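Local coordinates for acyl-CoA dehydrogenase domain protein Tcur3481 (Thermomonospora curvata, PDB 6WY9), which probably acts with its partner Tcur3483 as an FAD-dependent acyl-CoA dehydrogenase in bacterial steroid degradation, at residues I19-H23 against L43-L47; S35-I39 against E191-M197; I39-W44 against G115-L119. All blocks are in the same frame, centred on the assembly; numbering follows the deposited sequence.

Interaction 1 of 3, residues I19-H23 against L43-L47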
# COMPACT_ATOMS: atom_id res chain seq x y z
N ILE B 19 -17.54 9.73 31.53
CA ILE B 19 -16.43 9.93 32.45
C ILE B 19 -15.18 10.38 31.69
O ILE B 19 -14.51 11.36 32.06
CB ILE B 19 -16.22 8.66 33.28
CG1 ILE B 19 -17.43 8.46 34.22
CG2 ILE B 19 -14.85 8.63 34.05
CD1 ILE B 19 -17.34 7.15 34.95
N PHE B 20 -14.89 9.71 30.57
CA PHE B 20 -13.72 10.08 29.78
C PHE B 20 -13.88 11.48 29.20
O PHE B 20 -12.91 12.24 29.15
CB PHE B 20 -13.48 9.06 28.66
CG PHE B 20 -12.94 7.73 29.14
CD1 PHE B 20 -11.90 7.67 30.06
CD2 PHE B 20 -13.45 6.55 28.63
CE1 PHE B 20 -11.39 6.45 30.48
CE2 PHE B 20 -12.94 5.32 29.05
CZ PHE B 20 -11.92 5.27 29.97
N THR B 21 -15.08 11.81 28.75
CA THR B 21 -15.34 13.14 28.20
C THR B 21 -15.15 14.23 29.24
O THR B 21 -14.63 15.31 28.93
CB THR B 21 -16.76 13.18 27.66
OG1 THR B 21 -16.87 12.26 26.57
CG2 THR B 21 -17.12 14.61 27.18
N ASP B 22 -15.60 13.98 30.48
CA ASP B 22 -15.42 14.97 31.55
C ASP B 22 -13.95 15.17 31.95
O ASP B 22 -13.61 16.22 32.49
CB ASP B 22 -16.18 14.56 32.81
CG ASP B 22 -17.67 14.63 32.64
OD1 ASP B 22 -18.13 15.31 31.71
OD2 ASP B 22 -18.37 14.02 33.47
N HIS B 23 -13.09 14.17 31.75
CA HIS B 23 -11.74 14.33 32.30
C HIS B 23 -10.61 14.30 31.28
O HIS B 23 -9.49 14.69 31.62
CB HIS B 23 -11.49 13.28 33.40
CG HIS B 23 -12.38 13.47 34.59
ND1 HIS B 23 -12.48 14.68 35.25
CD2 HIS B 23 -13.29 12.65 35.17
CE1 HIS B 23 -13.39 14.59 36.20
NE2 HIS B 23 -13.89 13.37 36.18
N LEU B 43 -9.32 10.24 37.45
CA LEU B 43 -10.02 9.40 36.49
C LEU B 43 -10.09 7.95 36.96
O LEU B 43 -11.13 7.29 36.82
CB LEU B 43 -9.32 9.48 35.15
CG LEU B 43 -9.94 8.66 34.02
CD1 LEU B 43 -11.45 8.99 33.89
CD2 LEU B 43 -9.19 8.90 32.67
N TRP B 44 -8.99 7.43 37.52
CA TRP B 44 -8.98 6.07 38.04
C TRP B 44 -10.03 5.89 39.13
O TRP B 44 -10.76 4.89 39.16
CB TRP B 44 -7.59 5.73 38.60
CG TRP B 44 -7.47 4.27 38.83
CD1 TRP B 44 -7.58 3.60 40.02
CD2 TRP B 44 -7.25 3.28 37.82
NE1 TRP B 44 -7.42 2.25 39.81
CE2 TRP B 44 -7.23 2.02 38.47
CE3 TRP B 44 -7.06 3.34 36.43
CZ2 TRP B 44 -7.02 0.81 37.77
CZ3 TRP B 44 -6.84 2.11 35.73
CH2 TRP B 44 -6.83 0.88 36.41
N ARG B 45 -10.10 6.84 40.06
CA ARG B 45 -11.06 6.71 41.15
C ARG B 45 -12.50 6.84 40.65
O ARG B 45 -13.41 6.16 41.15
CB ARG B 45 -10.77 7.74 42.23
CG ARG B 45 -9.56 7.46 43.12
CD ARG B 45 -9.47 8.50 44.27
NE ARG B 45 -9.47 9.90 43.80
CZ ARG B 45 -10.54 10.70 43.81
NH1 ARG B 45 -11.71 10.27 44.26
NH2 ARG B 45 -10.44 11.96 43.36
N GLU B 46 -12.71 7.72 39.68
CA GLU B 46 -14.04 7.87 39.10
C GLU B 46 -14.49 6.58 38.40
O GLU B 46 -15.63 6.13 38.57
CB GLU B 46 -14.03 9.04 38.10
CG GLU B 46 -13.67 10.42 38.71
CD GLU B 46 -14.87 11.09 39.29
OE1 GLU B 46 -15.93 10.95 38.64
OE2 GLU B 46 -14.78 11.70 40.39
N LEU B 47 -13.59 5.98 37.62
CA LEU B 47 -13.87 4.69 36.99
C LEU B 47 -14.20 3.61 38.01
O LEU B 47 -15.12 2.81 37.80
CB LEU B 47 -12.66 4.24 36.15
CG LEU B 47 -12.46 5.16 34.94
CD1 LEU B 47 -11.11 4.87 34.28
CD2 LEU B 47 -13.62 5.09 33.91
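The last turn of helix 5-23 and the middle of helix 41-49 run nearly antiparallel, their N-to-C directions 157° apart and their local axes 10.6 Å from each other at closest approach. This is helix-to-helix packing within the all-helical N-terminal domain of the acyl-CoA dehydrogenase fold, and it illustrates how two helical segments can pack through side chains alone, with no hydrogen bond between 19-23 and 43-47. Ile19, its CB directed at the other helix, packs against two leucines one turn apart: CG2 lies 3.4 Å from Leu43 CD1 and 3.8 Å from Leu47 CD2. On the buried side of the contact, Phe20 brings CE1 to 4.0 Å from Leu43 CD2 and 4.1 Å from Leu47 CD1; Leu74 of helix 67-80 and Leu87 of helix 87-100 continue this core beyond the pair. Toward solvent the apolar seam gives way to His23 and Glu46, in van der Waals contact: His23 NE2 stands 3.9 Å from Glu46 CG.

Interaction 2 of 3, residues S35-I39 against E191-M197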
# COMPACT_ATOMS: atom_id res chain seq x y z
N SER B 35 3.04 15.18 34.42
CA SER B 35 3.21 14.78 35.82
C SER B 35 4.28 13.69 35.91
O SER B 35 4.75 13.17 34.90
CB SER B 35 1.90 14.24 36.36
OG SER B 35 1.57 13.10 35.58
N GLU B 36 4.58 13.27 37.14
CA GLU B 36 5.58 12.23 37.35
C GLU B 36 5.06 10.86 36.91
O GLU B 36 5.81 10.06 36.34
CB GLU B 36 5.99 12.18 38.82
CG GLU B 36 6.60 13.45 39.31
CD GLU B 36 8.01 13.65 38.80
OE1 GLU B 36 8.17 14.07 37.63
OE2 GLU B 36 8.96 13.36 39.57
N SER B 37 3.80 10.58 37.18
CA SER B 37 3.27 9.25 36.96
C SER B 37 2.70 9.08 35.57
O SER B 37 2.54 7.94 35.11
CB SER B 37 2.16 8.94 37.97
OG SER B 37 1.00 9.69 37.62
N ARG B 38 2.34 10.19 34.91
CA ARG B 38 1.56 10.17 33.67
C ARG B 38 0.23 9.42 33.83
O ARG B 38 -0.35 8.96 32.85
CB ARG B 38 2.39 9.57 32.51
CG ARG B 38 3.81 10.17 32.47
CD ARG B 38 3.63 11.66 32.16
NE ARG B 38 4.88 12.42 32.19
CZ ARG B 38 5.72 12.55 31.16
NH1 ARG B 38 5.48 11.89 30.02
NH2 ARG B 38 6.80 13.31 31.26
N ILE B 39 -0.29 9.32 35.05
CA ILE B 39 -1.53 8.59 35.32
C ILE B 39 -2.51 9.52 36.01
O ILE B 39 -2.19 10.14 37.04
CB ILE B 39 -1.29 7.35 36.21
CG1 ILE B 39 -0.41 6.30 35.48
CG2 ILE B 39 -2.65 6.79 36.64
CD1 ILE B 39 -0.03 5.06 36.33
N GLU B 191 10.50 7.29 29.43
CA GLU B 191 9.35 7.90 28.76
C GLU B 191 9.19 7.36 27.34
O GLU B 191 10.13 7.40 26.54
CB GLU B 191 9.48 9.42 28.71
CG GLU B 191 8.18 10.08 28.25
CD GLU B 191 8.31 11.58 28.05
OE1 GLU B 191 9.45 12.06 27.98
OE2 GLU B 191 7.28 12.27 27.96
N THR B 192 7.97 6.94 26.99
CA THR B 192 7.72 6.37 25.67
C THR B 192 7.00 7.36 24.73
O THR B 192 6.52 8.41 25.12
CB THR B 192 6.91 5.07 25.81
OG1 THR B 192 5.61 5.39 26.29
CG2 THR B 192 7.58 4.16 26.83
N THR B 193 6.89 6.95 23.48
CA THR B 193 6.23 7.73 22.45
C THR B 193 4.90 8.31 22.91
O THR B 193 4.63 9.50 22.73
CB THR B 193 6.00 6.82 21.23
OG1 THR B 193 7.26 6.41 20.70
CG2 THR B 193 5.19 7.56 20.15
N SER B 194 4.04 7.47 23.51
CA SER B 194 2.74 7.94 23.96
C SER B 194 2.81 8.91 25.14
O SER B 194 1.78 9.48 25.53
CB SER B 194 1.87 6.72 24.35
OG SER B 194 2.37 6.15 25.56
N ARG B 195 3.99 9.11 25.74
CA ARG B 195 4.19 9.93 26.96
C ARG B 195 3.82 9.16 28.22
O ARG B 195 3.70 9.79 29.30
CB ARG B 195 3.39 11.25 27.01
CG ARG B 195 3.60 12.24 25.90
CD ARG B 195 4.88 12.97 26.12
NE ARG B 195 5.06 14.15 25.29
CZ ARG B 195 6.15 14.91 25.35
NH1 ARG B 195 6.28 15.97 24.56
NH2 ARG B 195 7.12 14.58 26.21
N ASP B 196 3.59 7.84 28.13
CA ASP B 196 3.51 7.03 29.34
C ASP B 196 4.87 7.08 30.04
O ASP B 196 5.90 7.34 29.42
CB ASP B 196 3.15 5.57 28.98
CG ASP B 196 3.05 4.66 30.22
OD1 ASP B 196 2.35 5.05 31.19
OD2 ASP B 196 3.64 3.52 30.22
N MET B 197 4.87 6.80 31.33
CA MET B 197 6.14 6.61 32.03
C MET B 197 6.26 5.11 32.33
O MET B 197 5.64 4.59 33.27
CB MET B 197 6.22 7.45 33.29
CG MET B 197 7.65 7.52 33.87
SD MET B 197 8.84 8.37 32.77
CE MET B 197 8.25 10.08 32.68
O HOH W 1 4.12 5.40 35.43
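A salt-bridge network centred on Glu191 ties the loop that precedes helix 41-49 to the turn linking strands 185-191 and 197-203. Arg38 NH1 donates to Glu191 OE2 at 2.8 Å, and the same carboxylate oxygen accepts from a second cationic side chain, Arg195 NH2, at 2.9 Å. Arg38 NH1 also donates to the carbonyl Arg195 O at 2.8 Å, while Arg38 NE is held by Ser35 O within its own loop, also at 2.8 Å, so the guanidinium is fixed from both segments. The type I beta turn from Thr192 to Arg195 belongs to the beta hairpin of the middle beta domain, so the contact joins that domain to the N-terminal helical one; the turn is also touched by the Tcur3483 chain. Met197 supplies the apolar part, with CE over one face of the guanidinium and CB 3.7 Å from Arg38 CG. Ser37 OG accepts from Ile39 N at 2.9 Å in an ST turn, and a water bridges the carbonyls Ser37 O (3.0 Å) and Met197 O (2.8 Å).

Interaction 3 of 3, residues I39-W44 against G115-L119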
# COMPACT_ATOMS: atom_id res chain seq x y z
N ILE B 39 -0.29 9.32 35.05
CA ILE B 39 -1.53 8.59 35.32
C ILE B 39 -2.51 9.52 36.01
O ILE B 39 -2.19 10.14 37.04
CB ILE B 39 -1.29 7.35 36.21
CG1 ILE B 39 -0.41 6.30 35.48
CG2 ILE B 39 -2.65 6.79 36.64
CD1 ILE B 39 -0.03 5.06 36.33
N ASP B 40 -3.75 9.53 35.53
CA ASP B 40 -4.76 10.40 36.13
C ASP B 40 -5.43 9.61 37.23
O ASP B 40 -6.29 8.76 36.96
CB ASP B 40 -5.75 10.87 35.07
CG ASP B 40 -6.77 11.87 35.60
OD1 ASP B 40 -6.97 11.99 36.82
OD2 ASP B 40 -7.37 12.57 34.73
N GLU B 41 -5.08 9.93 38.48
CA GLU B 41 -5.60 9.19 39.62
C GLU B 41 -7.05 9.55 39.89
O GLU B 41 -7.79 8.76 40.50
CB GLU B 41 -4.76 9.48 40.86
CG GLU B 41 -3.32 9.09 40.75
CD GLU B 41 -3.13 7.57 40.71
OE1 GLU B 41 -4.06 6.82 41.07
OE2 GLU B 41 -2.03 7.15 40.31
N THR B 42 -7.46 10.76 39.49
CA THR B 42 -8.85 11.16 39.64
C THR B 42 -9.73 10.34 38.71
O THR B 42 -10.75 9.78 39.12
CB THR B 42 -8.99 12.66 39.37
OG1 THR B 42 -8.13 13.36 40.28
CG2 THR B 42 -10.46 13.10 39.63
N LEU B 43 -9.32 10.24 37.45
CA LEU B 43 -10.02 9.40 36.49
C LEU B 43 -10.09 7.95 36.96
O LEU B 43 -11.13 7.29 36.82
CB LEU B 43 -9.32 9.48 35.15
CG LEU B 43 -9.94 8.66 34.02
CD1 LEU B 43 -11.45 8.99 33.89
CD2 LEU B 43 -9.19 8.90 32.67
N TRP B 44 -8.99 7.43 37.52
CA TRP B 44 -8.98 6.07 38.04
C TRP B 44 -10.03 5.89 39.13
O TRP B 44 -10.76 4.89 39.16
CB TRP B 44 -7.59 5.73 38.60
CG TRP B 44 -7.47 4.27 38.83
CD1 TRP B 44 -7.58 3.60 40.02
CD2 TRP B 44 -7.25 3.28 37.82
NE1 TRP B 44 -7.42 2.25 39.81
CE2 TRP B 44 -7.23 2.02 38.47
CE3 TRP B 44 -7.06 3.34 36.43
CZ2 TRP B 44 -7.02 0.81 37.77
CZ3 TRP B 44 -6.84 2.11 35.73
CH2 TRP B 44 -6.83 0.88 36.41
N GLY B 115 -10.57 0.04 43.16
CA GLY B 115 -9.64 1.09 42.74
C GLY B 115 -8.38 1.27 43.58
O GLY B 115 -7.52 2.07 43.19
N SER B 116 -8.22 0.56 44.70
CA SER B 116 -7.06 0.75 45.55
C SER B 116 -5.81 0.00 45.09
O SER B 116 -4.73 0.28 45.62
CB SER B 116 -7.39 0.32 46.98
OG SER B 116 -7.91 -0.99 46.96
N ARG B 117 -5.93 -0.93 44.15
CA ARG B 117 -4.85 -1.83 43.76
C ARG B 117 -4.73 -1.85 42.25
O ARG B 117 -5.66 -2.28 41.56
CB ARG B 117 -5.10 -3.26 44.24
CG ARG B 117 -3.99 -4.24 43.87
CD ARG B 117 -4.32 -5.71 44.22
NE ARG B 117 -5.00 -5.84 45.52
CZ ARG B 117 -4.39 -5.97 46.69
NH1 ARG B 117 -5.11 -6.10 47.79
NH2 ARG B 117 -3.06 -5.96 46.76
N ARG B 118 -3.59 -1.41 41.73
CA ARG B 118 -3.32 -1.47 40.30
C ARG B 118 -2.21 -2.48 40.05
O ARG B 118 -1.45 -2.85 40.94
CB ARG B 118 -2.92 -0.12 39.72
CG ARG B 118 -4.02 0.97 39.84
CD ARG B 118 -3.82 2.11 38.87
NE ARG B 118 -2.52 2.79 39.00
CZ ARG B 118 -2.36 3.97 39.60
NH1 ARG B 118 -3.41 4.58 40.13
NH2 ARG B 118 -1.15 4.53 39.69
N LEU B 119 -2.12 -2.89 38.79
CA LEU B 119 -1.18 -3.91 38.35
C LEU B 119 -0.57 -3.44 37.05
O LEU B 119 -1.05 -2.49 36.42
CB LEU B 119 -1.88 -5.26 38.14
CG LEU B 119 -2.59 -5.72 39.42
CD1 LEU B 119 -3.66 -6.71 39.06
CD2 LEU B 119 -1.52 -6.36 40.23
O HOH W 2 -7.71 -0.65 40.79
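Burying an arginine is a problem of supplying acceptors, and Arg118 shows one solution. Its guanidinium meets the carboxylate of Glu41 in a two-pronged salt bridge, Arg118 NH1 to Glu41 OE1 at 2.5 Å and Arg118 NH2 to Glu41 OE2 at 2.8 Å; NH2 has a further acceptor in the carbonyl of Thr158. Trp44 and Ile39 pack against the side chain. Arg118 CD lies over the six-membered ring of Trp44, 3.7 Å from its centroid, in a CH-pi contact, whereas the cation-pi approach of Arg118 CZ to the centroid of the five-membered ring of Trp44 is long, at 5.1 Å, and at most weakly attractive. Ile39 CD1 comes within 3.6 Å of Arg118 NH2. The contact thus fastens the start of helix 41-49, in the N-terminal helical domain, to the start of strand 118-122, where the chain enters the beta domain. The helix start is itself satisfied by an N-cap: Asp40 OD1 accepts from Leu43 N at 3.0 Å and, weakly, from Thr42 N at 3.0 Å, and the same oxygen pairs with Arg28 in a salt bridge. At the other end of the contact the indole edge faces Gly115, whose positive phi turns the chain out of the preceding helix. Trp44 NE1 donates to a water at 3.1 Å, and that water donates in turn to Arg117 O at 2.7 Å.

Helix 41-49 and the loop before it connect the three contacts, each meeting a different part of the chain. Interactions 1 and 3, with centres about 10 Å apart, use different sides of this helix: Leu43 packs in interaction 1, whereas the neighbouring Trp44 serves interaction 3. Ile39 is common to the segments of interactions 2 and 3, whose centres are about 14 Å apart; in the latter its side chain reaches Arg118. Interactions 1 and 2, about 18 Å apart between centres, adjoin only along the sequence. Interaction 1 is mainly apolar packing within one domain; the others include salt bridges toward the beta domain. All three lie away from the FAD pocket, which includes Arg249 and Phe259.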